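Local coordinates for chitin binding protein (Tectaria macrodonta, PDB 6IF7) that is probably a copper-dependent lytic polysaccharide monooxygenase of family AA10, a chitin-binding, insecticidal fern protein that would cleave polysaccharide chains by oxidation, at residues Phe106-Val111 and Phe132-Asn137; Pro94-Ala99 and Ser144-Gly149; Ala102-Phe107 and Gln166-Pro171. One frame throughout, in Å; residues are numbered along the deposited sequence.

Overall arrangement
The three contacts take in both sheets of the beta-sandwich typical of AA10 enzymes. Contacts 1 and 3 share strand 105-111: contact 1 pairs it with 133-136, contact 3 with the end of 159-167. Contact 2 joins 95-99 to 144-147 in the facing sheet, and its buried side meets that of contact 1, with F107 wedged against Y97 and Y145. Contact 1 is the most buried, with an inner face of aromatic and aliphatic side chains and a glycan on its outer one. Contact 2 turns polar, partly exposed side chains outward. Contact 3 runs out to the surface, where a charged stack and copper join the packing on F106, and Y145 OH ties contact 2 to H103 N.

Contact 1: residues Phe106-Val111 and Phe132-Asn137; sequences FFEFYV and FINVTN. With NAG (2-acetamido-2-deoxy-beta-D-glucopyranose), chain B; NAG (2-acetamido-2-deoxy-beta-D-glucopyranose), chain C.
The carbonyl oxygen of V135 is met by two groups from the partner strand: F107 N donates to V135 O at 2.8 Å, and F106 CA makes a bent C-H...O contact with the same oxygen. V135 N returns a bond to F107 O, which makes F107 and V135 an antiparallel hydrogen-bonded pair, flanked by the non-hydrogen-bonded pairs F106 with T136 and E108 with N134.

The face bearing F106, E108, N134 and T136 belongs to a glycan. N134 opens the sequon N-V-T, and its ND2 is bonded to C1 of the chain B NAG at 1.5 Å. Its CG stands anti to the backbone N (chi1 -173°), while OD1 approaches the F106 ring obliquely, 3.4 Å from F106 CD1. The sugar lies over that ring, C5 of the NAG above its centre. E108 runs extended alongside N134, and its OE2 accepts the acetamide N-H of the NAG at 2.8 Å from N2, an almost straight bond. The other oxygen, E108 OE1, takes Y110 OH at 2.6 Å from above the carboxylate plane. With a partner on each oxygen the carboxylate is fixed in rotation and probably stays ionised.

On the opposite face F109 and I133 are hydrocarbon neighbours, I133 CD1 lying over one face of the F109 ring. F132, from the loop leading into the strand, brings its ring face up to F109 CB, with F132 CE1 3.8 Å from F109 CB, and the F109 ring turns its edge to that face in an offset edge-to-face pair with planes at 75°.

Strand 105-111 runs between 133-136 and 159-167, while F107, F109, I133 and V135 pack onto I147 of strand 144-147 and F109 meets F95 of strand 95-99, closing the sandwich.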
loop_
_atom_site.group_PDB
_atom_site.type_symbol
_atom_site.label_atom_id
_atom_site.label_comp_id
_atom_site.label_asym_id
_atom_site.label_seq_id
_atom_site.Cartn_x
_atom_site.Cartn_y
_atom_site.Cartn_z
ATOM N N PHE A 106 -3.800 5.240 -13.372
ATOM C CA PHE A 106 -2.380 4.875 -13.358
ATOM C C PHE A 106 -1.897 4.635 -11.944
ATOM O O PHE A 106 -2.430 5.205 -10.987
ATOM C CB PHE A 106 -1.515 5.944 -14.051
ATOM C CG PHE A 106 -1.531 7.302 -13.390
ATOM C CD1 PHE A 106 -0.632 7.616 -12.363
ATOM C CD2 PHE A 106 -2.379 8.304 -13.853
ATOM C CE1 PHE A 106 -0.622 8.879 -11.789
ATOM C CE2 PHE A 106 -2.365 9.581 -13.283
ATOM C CZ PHE A 106 -1.491 9.867 -12.246
ATOM N N PHE A 107 -0.879 3.799 -11.840
ATOM C CA PHE A 107 -0.320 3.394 -10.572
ATOM C C PHE A 107 1.093 3.920 -10.428
ATOM O O PHE A 107 1.963 3.569 -11.239
ATOM C CB PHE A 107 -0.256 1.867 -10.475
ATOM C CG PHE A 107 -1.594 1.190 -10.537
ATOM C CD1 PHE A 107 -2.199 0.911 -11.758
ATOM C CD2 PHE A 107 -2.249 0.795 -9.364
ATOM C CE1 PHE A 107 -3.437 0.261 -11.811
ATOM C CE2 PHE A 107 -3.481 0.160 -9.418
ATOM C CZ PHE A 107 -4.070 -0.111 -10.636
ATOM N N GLU A 108 1.332 4.695 -9.369
ATOM C CA GLU A 108 2.682 5.098 -8.970
ATOM C C GLU A 108 3.165 4.218 -7.812
ATOM O O GLU A 108 2.468 4.087 -6.808
ATOM C CB GLU A 108 2.694 6.565 -8.536
ATOM C CG GLU A 108 2.319 7.570 -9.616
ATOM C CD GLU A 108 2.168 8.994 -9.081
ATOM O OE1 GLU A 108 2.346 9.192 -7.840
ATOM O OE2 GLU A 108 1.907 9.907 -9.915
ATOM N N PHE A 109 4.350 3.613 -7.971
ATOM C CA PHE A 109 5.002 2.794 -6.932
ATOM C C PHE A 109 6.180 3.543 -6.322
ATOM O O PHE A 109 7.136 3.873 -7.017
ATOM C CB PHE A 109 5.552 1.478 -7.493
ATOM C CG PHE A 109 4.522 0.447 -7.793
ATOM C CD1 PHE A 109 3.513 0.685 -8.718
ATOM C CD2 PHE A 109 4.597 -0.812 -7.215
ATOM C CE1 PHE A 109 2.589 -0.289 -9.037
ATOM C CE2 PHE A 109 3.665 -1.787 -7.519
ATOM C CZ PHE A 109 2.656 -1.523 -8.431
ATOM N N TYR A 110 6.127 3.759 -5.012
ATOM C CA TYR A 110 7.228 4.360 -4.271
ATOM C C TYR A 110 7.760 3.339 -3.303
ATOM O O TYR A 110 6.995 2.513 -2.792
ATOM C CB TYR A 110 6.754 5.580 -3.481
ATOM C CG TYR A 110 6.234 6.700 -4.367
ATOM C CD1 TYR A 110 4.901 6.687 -4.830
ATOM C CD2 TYR A 110 7.067 7.764 -4.774
ATOM C CE1 TYR A 110 4.415 7.700 -5.645
ATOM C CE2 TYR A 110 6.577 8.787 -5.582
ATOM C CZ TYR A 110 5.248 8.749 -6.017
ATOM O OH TYR A 110 4.724 9.735 -6.816
ATOM N N VAL A 111 9.063 3.405 -3.044
ATOM C CA VAL A 111 9.688 2.662 -1.949
ATOM C C VAL A 111 10.282 3.617 -0.907
ATOM O O VAL A 111 10.702 4.743 -1.226
ATOM C CB VAL A 111 10.791 1.697 -2.464
ATOM C CG1 VAL A 111 12.096 2.433 -2.774
ATOM C CG2 VAL A 111 11.024 0.581 -1.459
ATOM N N PHE A 132 9.359 4.222 -8.642
ATOM C CA PHE A 132 10.141 3.292 -9.439
ATOM C C PHE A 132 9.321 2.582 -10.504
ATOM O O PHE A 132 9.902 1.972 -11.412
ATOM C CB PHE A 132 10.942 2.290 -8.592
ATOM C CG PHE A 132 10.108 1.298 -7.833
ATOM C CD1 PHE A 132 9.583 1.619 -6.585
ATOM C CD2 PHE A 132 9.919 0.015 -8.327
ATOM C CE1 PHE A 132 8.847 0.689 -5.843
ATOM C CE2 PHE A 132 9.163 -0.915 -7.598
ATOM C CZ PHE A 132 8.635 -0.572 -6.356
ATOM N N ILE A 133 7.988 2.655 -10.393
ATOM C CA ILE A 133 7.098 2.273 -11.496
ATOM C C ILE A 133 5.990 3.314 -11.562
ATOM O O ILE A 133 5.448 3.721 -10.516
ATOM C CB ILE A 133 6.444 0.881 -11.301
ATOM C CG1 ILE A 133 7.512 -0.216 -11.129
ATOM C CG2 ILE A 133 5.510 0.553 -12.461
ATOM C CD1 ILE A 133 6.952 -1.545 -10.639
ATOM N N ASN A 134 5.683 3.748 -12.789
ATOM C CA ASN A 134 4.475 4.507 -13.076
ATOM C C ASN A 134 3.829 3.936 -14.335
ATOM O O ASN A 134 4.403 3.996 -15.428
ATOM C CB ASN A 134 4.825 5.982 -13.227
ATOM C CG ASN A 134 3.612 6.866 -13.364
ATOM O OD1 ASN A 134 2.453 6.426 -13.302
ATOM N ND2 ASN A 134 3.883 8.139 -13.523
ATOM N N VAL A 135 2.652 3.347 -14.175
ATOM C CA VAL A 135 2.031 2.588 -15.258
ATOM C C VAL A 135 0.532 2.901 -15.404
ATOM O O VAL A 135 -0.224 2.884 -14.432
ATOM C CB VAL A 135 2.308 1.070 -15.100
ATOM C CG1 VAL A 135 1.665 0.499 -13.846
ATOM C CG2 VAL A 135 1.853 0.304 -16.338
ATOM N N THR A 136 0.124 3.191 -16.633
ATOM C CA THR A 136 -1.271 3.507 -16.962
ATOM C C THR A 136 -1.957 2.294 -17.518
ATOM O O THR A 136 -1.486 1.728 -18.518
ATOM C CB THR A 136 -1.355 4.621 -18.013
ATOM O OG1 THR A 136 -0.871 5.828 -17.429
ATOM C CG2 THR A 136 -2.801 4.839 -18.491
ATOM N N ASN A 137 -3.078 1.925 -16.891
ATOM C CA ASN A 137 -3.944 0.817 -17.354
ATOM C C ASN A 137 -3.163 -0.422 -17.748
ATOM O O ASN A 137 -3.174 -0.851 -18.911
ATOM C CB ASN A 137 -4.867 1.293 -18.489
ATOM C CG ASN A 137 -5.827 2.372 -18.013
ATOM O OD1 ASN A 137 -6.469 2.236 -16.964
ATOM N ND2 ASN A 137 -5.888 3.458 -18.736
HETATM C C1 NAG B . 2.776 9.087 -13.667
HETATM C C2 NAG B . 3.177 10.527 -13.361
HETATM C C3 NAG B . 1.962 11.398 -13.509
HETATM C C4 NAG B . 1.405 11.288 -14.911
HETATM C C5 NAG B . 1.048 9.841 -15.205
HETATM C C6 NAG B . 0.623 9.695 -16.653
HETATM C C7 NAG B . 4.907 10.981 -11.713
HETATM C C8 NAG B . 5.218 11.101 -10.254
HETATM N N2 NAG B . 3.661 10.670 -11.996
HETATM O O3 NAG B . 2.333 12.762 -13.244
HETATM O O4 NAG B . 0.255 12.127 -15.003
HETATM O O5 NAG B . 2.185 9.024 -14.975
HETATM O O6 NAG B . 0.360 8.314 -16.901
HETATM O O7 NAG B . 5.728 11.169 -12.573
HETATM C C1 NAG C . 0.266 12.993 -16.135
HETATM C C2 NAG C . -1.107 13.650 -16.269
HETATM C C3 NAG C . -1.123 14.612 -17.443
HETATM C C4 NAG C . 0.078 15.545 -17.413
HETATM C C5 NAG C . 1.386 14.796 -17.197
HETATM C C6 NAG C . 2.517 15.821 -17.186
HETATM C C7 NAG C . -3.215 12.603 -15.561
HETATM C C8 NAG C . -4.324 11.665 -15.916
HETATM N N2 NAG C . -2.191 12.693 -16.433
HETATM O O3 NAG C . -2.285 15.407 -17.312
HETATM O O4 NAG C . 0.168 16.268 -18.637
HETATM O O5 NAG C . 1.251 14.019 -15.992
HETATM O O6 NAG C . 3.666 15.283 -16.574
HETATM O O7 NAG C . -3.296 13.253 -14.533
#

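Contact 2: residues Pro94-Ala99 and Ser144-Gly149; sequences PFRYIA and SYQITG
F95 and I147 face each other as an antiparallel hydrogen-bonded pair, and so do Y97 and Y145; these four side chains make the close-packed half of the contact. F95 CB comes within 3.4 Å of I147 O and rests against I147 CB, and the F95 ring turns its edge to I147 O and G149 O, both near its plane. Y97 and Y145 meet at their CB atoms, after which the Y145 ring slants past Y97 O and touches A99, with Y145 CE2 3.8 Å from A99 CB. The far side of this layer is filled by F107, F109 and I133 of the opposite sheet, and Y145 OH reaches the backbone N of the copper ligand H103.

On the other face R96 and Q146 are partly exposed and looser. The R96 chain bends at its second torsion, which swings CD toward Q146 (chi2 -74°); the guanidinium beyond it lies against the Q146 amide, planes 22° apart, with R96 NE 3.7 Å from Q146 NE2. R96 NH1 also bonds back to F95 O at 3.0 Å, arriving above the carbonyl plane, on the face opposite to I147 N, so F95 O holds two donors. A water in the guanidinium plane links R96 NH1 to I147 O. An alanine in place of R96 would probably leave the Q146 amide without its stacking partner and F95 O with one donor fewer, and let the bridging water wander.

S144, on the same face, is buried: its OG packs against I98, 3.6 Å from I98 CB, and is hydrogen-bonded to E5. The chemistry implies a two-faced sheet: aromatic and aliphatic groups, with the Y145 hydroxyl bonded, hold the inner side, while toward solvent R96 and Q146 set a flat charged group against an amide and water.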
loop_
_atom_site.group_PDB
_atom_site.type_symbol
_atom_site.label_atom_id
_atom_site.label_comp_id
_atom_site.label_asym_id
_atom_site.label_seq_id
_atom_site.Cartn_x
_atom_site.Cartn_y
_atom_site.Cartn_z
ATOM N N PRO A 94 6.581 -10.508 -9.716
ATOM C CA PRO A 94 5.199 -10.434 -10.217
ATOM C C PRO A 94 4.312 -9.536 -9.347
ATOM O O PRO A 94 3.588 -10.029 -8.464
ATOM C CB PRO A 94 4.734 -11.902 -10.217
ATOM C CG PRO A 94 5.555 -12.564 -9.176
ATOM C CD PRO A 94 6.843 -11.795 -9.025
ATOM N N PHE A 95 4.398 -8.223 -9.580
ATOM C CA PHE A 95 3.548 -7.274 -8.865
ATOM C C PHE A 95 2.085 -7.453 -9.300
ATOM O O PHE A 95 1.778 -7.533 -10.518
ATOM C CB PHE A 95 3.952 -5.810 -9.064
ATOM C CG PHE A 95 5.345 -5.477 -8.609
ATOM C CD1 PHE A 95 5.622 -5.245 -7.264
ATOM C CD2 PHE A 95 6.392 -5.368 -9.541
ATOM C CE1 PHE A 95 6.906 -4.921 -6.842
ATOM C CE2 PHE A 95 7.672 -5.043 -9.129
ATOM C CZ PHE A 95 7.925 -4.825 -7.784
ATOM N N ARG A 96 1.193 -7.502 -8.299
ATOM C CA ARG A 96 -0.250 -7.650 -8.545
ATOM C C ARG A 96 -1.021 -6.676 -7.686
ATOM O O ARG A 96 -0.715 -6.537 -6.516
ATOM C CB ARG A 96 -0.714 -9.065 -8.227
ATOM C CG ARG A 96 0.040 -10.164 -8.958
ATOM C CD ARG A 96 -0.348 -10.250 -10.416
ATOM N NE ARG A 96 0.378 -11.338 -11.085
ATOM C CZ ARG A 96 1.506 -11.222 -11.810
ATOM N NH1 ARG A 96 2.116 -10.045 -12.028
ATOM N NH2 ARG A 96 2.027 -12.316 -12.357
ATOM N N TYR A 97 -2.007 -6.003 -8.291
ATOM C CA TYR A 97 -2.959 -5.113 -7.600
ATOM C C TYR A 97 -4.334 -5.691 -7.869
ATOM O O TYR A 97 -4.811 -5.680 -9.024
ATOM C CB TYR A 97 -2.880 -3.675 -8.149
ATOM C CG TYR A 97 -3.647 -2.640 -7.333
ATOM C CD1 TYR A 97 -5.041 -2.551 -7.365
ATOM C CD2 TYR A 97 -2.965 -1.744 -6.524
ATOM C CE1 TYR A 97 -5.709 -1.619 -6.603
ATOM C CE2 TYR A 97 -3.629 -0.806 -5.772
ATOM C CZ TYR A 97 -4.989 -0.751 -5.808
ATOM O OH TYR A 97 -5.590 0.220 -5.037
ATOM N N ILE A 98 -4.966 -6.191 -6.811
ATOM C CA ILE A 98 -6.290 -6.816 -6.934
ATOM C C ILE A 98 -7.347 -5.714 -7.005
ATOM O O ILE A 98 -7.385 -4.795 -6.158
ATOM C CB ILE A 98 -6.619 -7.867 -5.827
ATOM C CG1 ILE A 98 -8.027 -8.477 -6.056
ATOM C CG2 ILE A 98 -6.556 -7.285 -4.418
ATOM C CD1 ILE A 98 -8.302 -9.732 -5.245
ATOM N N ALA A 99 -8.171 -5.802 -8.040
ATOM C CA ALA A 99 -9.205 -4.821 -8.297
ATOM C C ALA A 99 -10.557 -5.529 -8.226
ATOM O O ALA A 99 -10.864 -6.369 -9.063
ATOM C CB ALA A 99 -8.994 -4.167 -9.655
ATOM N N SER A 144 -6.931 -9.208 -11.251
ATOM C CA SER A 144 -5.752 -8.457 -10.800
ATOM C C SER A 144 -4.968 -7.814 -11.951
ATOM O O SER A 144 -4.719 -8.432 -12.996
ATOM C CB SER A 144 -4.809 -9.349 -10.018
ATOM O OG SER A 144 -5.311 -9.567 -8.735
ATOM N N TYR A 145 -4.555 -6.568 -11.715
ATOM C CA TYR A 145 -3.609 -5.887 -12.576
ATOM C C TYR A 145 -2.222 -6.502 -12.374
ATOM O O TYR A 145 -1.780 -6.662 -11.248
ATOM C CB TYR A 145 -3.566 -4.398 -12.257
ATOM C CG TYR A 145 -4.787 -3.612 -12.666
ATOM C CD1 TYR A 145 -5.072 -3.372 -14.018
ATOM C CD2 TYR A 145 -5.635 -3.047 -11.698
ATOM C CE1 TYR A 145 -6.170 -2.607 -14.392
ATOM C CE2 TYR A 145 -6.738 -2.283 -12.062
ATOM C CZ TYR A 145 -7.003 -2.069 -13.402
ATOM O OH TYR A 145 -8.096 -1.313 -13.724
ATOM N N GLN A 146 -1.583 -6.885 -13.474
ATOM C CA GLN A 146 -0.203 -7.367 -13.501
ATOM C C GLN A 146 0.697 -6.207 -13.908
ATOM O O GLN A 146 0.480 -5.565 -14.934
ATOM C CB GLN A 146 -0.047 -8.506 -14.524
ATOM C CG GLN A 146 -1.057 -9.623 -14.334
ATOM C CD GLN A 146 -0.671 -10.914 -14.999
ATOM O OE1 GLN A 146 0.028 -10.934 -16.012
ATOM N NE2 GLN A 146 -1.141 -12.011 -14.442
ATOM N N ILE A 147 1.719 -5.956 -13.105
ATOM C CA ILE A 147 2.592 -4.794 -13.254
ATOM C C ILE A 147 4.054 -5.276 -13.254
ATOM O O ILE A 147 4.450 -6.114 -12.427
ATOM C CB ILE A 147 2.288 -3.767 -12.119
ATOM C CG1 ILE A 147 0.871 -3.170 -12.338
ATOM C CG2 ILE A 147 3.365 -2.683 -12.007
ATOM C CD1 ILE A 147 0.312 -2.414 -11.168
ATOM N N THR A 148 4.843 -4.715 -14.165
ATOM C CA THR A 148 6.268 -5.049 -14.293
ATOM C C THR A 148 7.140 -3.830 -14.026
ATOM O O THR A 148 6.846 -2.708 -14.479
ATOM C CB THR A 148 6.586 -5.576 -15.700
ATOM O OG1 THR A 148 6.045 -4.667 -16.672
ATOM C CG2 THR A 148 6.003 -6.974 -15.890
ATOM N N GLY A 149 8.217 -4.054 -13.287
ATOM C CA GLY A 149 9.194 -3.024 -13.032
ATOM C C GLY A 149 10.425 -3.600 -12.397
ATOM O O GLY A 149 10.433 -4.755 -11.965
HETATM O O HOH W 1 4.296 -8.762 -13.258
#

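Contact 3: residues Ala102-Phe107 and Gln166-Pro171. With CU (copper (II) ion), chain D; NAG (2-acetamido-2-deoxy-beta-D-glucopyranose), chain B; NAG (2-acetamido-2-deoxy-beta-D-glucopyranose), chain C; SO4 (sulfate ion), chain E.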
loop_
_atom_site.group_PDB
_atom_site.type_symbol
_atom_site.label_atom_id
_atom_site.label_comp_id
_atom_site.label_asym_id
_atom_site.label_seq_id
_atom_site.Cartn_x
_atom_site.Cartn_y
_atom_site.Cartn_z
ATOM N N ALA A 102 -12.317 -2.609 -11.650
ATOM C CA ALA A 102 -11.250 -1.997 -12.451
ATOM C C ALA A 102 -11.621 -0.555 -12.762
ATOM O O ALA A 102 -12.802 -0.212 -12.780
ATOM C CB ALA A 102 -11.032 -2.777 -13.733
ATOM N N HIS A 103 -10.613 0.289 -12.980
ATOM C CA HIS A 103 -10.838 1.687 -13.372
ATOM C C HIS A 103 -9.808 2.116 -14.386
ATOM O O HIS A 103 -8.742 1.516 -14.484
ATOM C CB HIS A 103 -10.776 2.678 -12.192
ATOM C CG HIS A 103 -11.849 2.485 -11.167
ATOM N ND1 HIS A 103 -13.165 2.259 -11.498
ATOM C CD2 HIS A 103 -11.796 2.488 -9.814
ATOM C CE1 HIS A 103 -13.876 2.121 -10.394
ATOM N NE2 HIS A 103 -13.069 2.255 -9.356
ATOM N N LEU A 104 -10.144 3.180 -15.118
ATOM C CA LEU A 104 -9.184 3.921 -15.913
ATOM C C LEU A 104 -8.322 4.692 -14.933
ATOM O O LEU A 104 -8.828 5.550 -14.204
ATOM C CB LEU A 104 -9.873 4.896 -16.862
ATOM C CG LEU A 104 -10.745 4.242 -17.925
ATOM C CD1 LEU A 104 -11.685 5.276 -18.550
ATOM C CD2 LEU A 104 -9.865 3.560 -18.965
ATOM N N GLY A 105 -7.028 4.386 -14.907
ATOM C CA GLY A 105 -6.110 5.089 -14.007
ATOM C C GLY A 105 -4.675 4.624 -14.152
ATOM O O GLY A 105 -4.370 3.739 -14.947
ATOM N N PHE A 106 -3.800 5.240 -13.372
ATOM C CA PHE A 106 -2.380 4.875 -13.358
ATOM C C PHE A 106 -1.897 4.635 -11.944
ATOM O O PHE A 106 -2.430 5.205 -10.987
ATOM C CB PHE A 106 -1.515 5.944 -14.051
ATOM C CG PHE A 106 -1.531 7.302 -13.390
ATOM C CD1 PHE A 106 -0.632 7.616 -12.363
ATOM C CD2 PHE A 106 -2.379 8.304 -13.853
ATOM C CE1 PHE A 106 -0.622 8.879 -11.789
ATOM C CE2 PHE A 106 -2.365 9.581 -13.283
ATOM C CZ PHE A 106 -1.491 9.867 -12.246
ATOM N N PHE A 107 -0.879 3.799 -11.840
ATOM C CA PHE A 107 -0.320 3.394 -10.572
ATOM C C PHE A 107 1.093 3.920 -10.428
ATOM O O PHE A 107 1.963 3.569 -11.239
ATOM C CB PHE A 107 -0.256 1.867 -10.475
ATOM C CG PHE A 107 -1.594 1.190 -10.537
ATOM C CD1 PHE A 107 -2.199 0.911 -11.758
ATOM C CD2 PHE A 107 -2.249 0.795 -9.364
ATOM C CE1 PHE A 107 -3.437 0.261 -11.811
ATOM C CE2 PHE A 107 -3.481 0.160 -9.418
ATOM C CZ PHE A 107 -4.070 -0.111 -10.636
ATOM N N GLN A 166 -4.188 6.583 -9.131
ATOM C CA GLN A 166 -4.943 7.792 -9.517
ATOM C C GLN A 166 -5.815 7.485 -10.757
ATOM O O GLN A 166 -5.310 7.075 -11.801
ATOM C CB GLN A 166 -3.973 8.964 -9.779
ATOM C CG GLN A 166 -4.612 10.291 -10.204
ATOM C CD GLN A 166 -5.584 10.888 -9.178
ATOM O OE1 GLN A 166 -5.175 11.443 -8.163
ATOM N NE2 GLN A 166 -6.872 10.794 -9.459
ATOM N N ARG A 167 -7.125 7.659 -10.627
ATOM C CA ARG A 167 -8.031 7.515 -11.779
ATOM C C ARG A 167 -7.878 8.656 -12.762
ATOM O O ARG A 167 -7.541 9.762 -12.362
ATOM C CB ARG A 167 -9.484 7.428 -11.328
ATOM C CG ARG A 167 -9.773 6.086 -10.711
ATOM C CD ARG A 167 -11.150 6.039 -10.132
ATOM N NE ARG A 167 -12.167 6.138 -11.166
ATOM C CZ ARG A 167 -13.467 5.986 -10.946
ATOM N NH1 ARG A 167 -13.933 5.720 -9.737
ATOM N NH2 ARG A 167 -14.307 6.102 -11.958
ATOM N N THR A 168 -8.112 8.362 -14.038
ATOM C CA THR A 168 -8.038 9.354 -15.139
ATOM C C THR A 168 -9.397 9.892 -15.595
ATOM O O THR A 168 -9.453 10.931 -16.263
ATOM C CB THR A 168 -7.328 8.762 -16.362
ATOM O OG1 THR A 168 -7.996 7.564 -16.770
ATOM C CG2 THR A 168 -5.887 8.441 -16.022
ATOM N N ASP A 169 -10.471 9.188 -15.241
ATOM C CA ASP A 169 -11.851 9.623 -15.505
ATOM C C ASP A 169 -12.506 10.236 -14.262
ATOM O O ASP A 169 -13.712 10.475 -14.243
ATOM C CB ASP A 169 -12.683 8.428 -15.965
ATOM C CG ASP A 169 -12.676 7.297 -14.963
ATOM O OD1 ASP A 169 -12.027 7.413 -13.890
ATOM O OD2 ASP A 169 -13.280 6.262 -15.259
ATOM N N SER A 170 -11.712 10.492 -13.228
ATOM C CA SER A 170 -12.223 10.831 -11.910
ATOM C C SER A 170 -11.087 11.372 -11.045
ATOM O O SER A 170 -9.948 10.941 -11.200
ATOM C CB SER A 170 -12.759 9.566 -11.252
ATOM O OG SER A 170 -13.060 9.785 -9.884
ATOM N N PRO A 171 -11.399 12.285 -10.111
ATOM C CA PRO A 171 -10.365 12.745 -9.157
ATOM C C PRO A 171 -10.029 11.722 -8.066
ATOM O O PRO A 171 -9.083 11.942 -7.301
ATOM C CB PRO A 171 -11.002 13.988 -8.513
ATOM C CG PRO A 171 -12.477 13.766 -8.637
ATOM C CD PRO A 171 -12.729 12.851 -9.805
HETATM CU CU CU D . -13.503 1.672 -7.394
HETATM C C1 NAG B . 2.776 9.087 -13.667
HETATM C C2 NAG B . 3.177 10.527 -13.361
HETATM C C3 NAG B . 1.962 11.398 -13.509
HETATM C C4 NAG B . 1.405 11.288 -14.911
HETATM C C5 NAG B . 1.048 9.841 -15.205
HETATM C C6 NAG B . 0.623 9.695 -16.653
HETATM C C7 NAG B . 4.907 10.981 -11.713
HETATM C C8 NAG B . 5.218 11.101 -10.254
HETATM N N2 NAG B . 3.661 10.670 -11.996
HETATM O O3 NAG B . 2.333 12.762 -13.244
HETATM O O4 NAG B . 0.255 12.127 -15.003
HETATM O O5 NAG B . 2.185 9.024 -14.975
HETATM O O6 NAG B . 0.360 8.314 -16.901
HETATM O O7 NAG B . 5.728 11.169 -12.573
HETATM C C1 NAG C . 0.266 12.993 -16.135
HETATM C C2 NAG C . -1.107 13.650 -16.269
HETATM C C3 NAG C . -1.123 14.612 -17.443
HETATM C C4 NAG C . 0.078 15.545 -17.413
HETATM C C5 NAG C . 1.386 14.796 -17.197
HETATM C C6 NAG C . 2.517 15.821 -17.186
HETATM C C7 NAG C . -3.215 12.603 -15.561
HETATM C C8 NAG C . -4.324 11.665 -15.916
HETATM N N2 NAG C . -2.191 12.693 -16.433
HETATM O O3 NAG C . -2.285 15.407 -17.312
HETATM O O4 NAG C . 0.168 16.268 -18.637
HETATM O O5 NAG C . 1.251 14.019 -15.992
HETATM O O6 NAG C . 3.666 15.283 -16.574
HETATM O O7 NAG C . -3.296 13.253 -14.533
HETATM S S SO4 E . -17.267 4.498 -9.974
HETATM O O1 SO4 E . -18.606 3.908 -9.737
HETATM O O2 SO4 E . -17.315 5.950 -9.641
HETATM O O3 SO4 E . -16.868 4.306 -11.396
HETATM O O4 SO4 E . -16.290 3.803 -9.105
HETATM O O HOH W 2 -12.816 3.895 -15.079
#
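G105 and R167 form an antiparallel non-hydrogen-bonded pair with CA atoms only 3.8 Å apart, flanked by T168 N to L104 O at 2.9 Å and by the paired backbones of F106 and Q166. The squeeze suits a glycine, since a CB at G105 would run into Q166 O.

Beyond it the R167 guanidinium lies flat on the H103 imidazole, planes 11° apart and centres 3.8 Å from each other, NH1 over the middle of the ring. S170 CB lies over the opposite face of the guanidinium. D169 holds the group side-on: NE and NH2 both reach OD1, with R167 NE to D169 OD1 at 3.0 Å, while R167 NH1 has a salt bridge to E172. A sulfate, probably from the crystallisation liquor, accepts from R167 NH2. H103 NE2 binds the copper ion at 2.1 Å; H1 completes the site, consistent with the histidine brace of this family. R167 therefore lies in the second shell of the copper, over one face of H103, where it probably helps to hold the ring. L104 CB meets T168 OG1 at 3.3 Å.

F106 takes Q166 CB on the ring face away from the sugar, 3.6 Å from F106 CZ, and T168 CG2 at its edge.

The contact closes the copper-side end of the pairing between strands 105-111 and 159-167, with strand 133-136 along the other edge of 105-111.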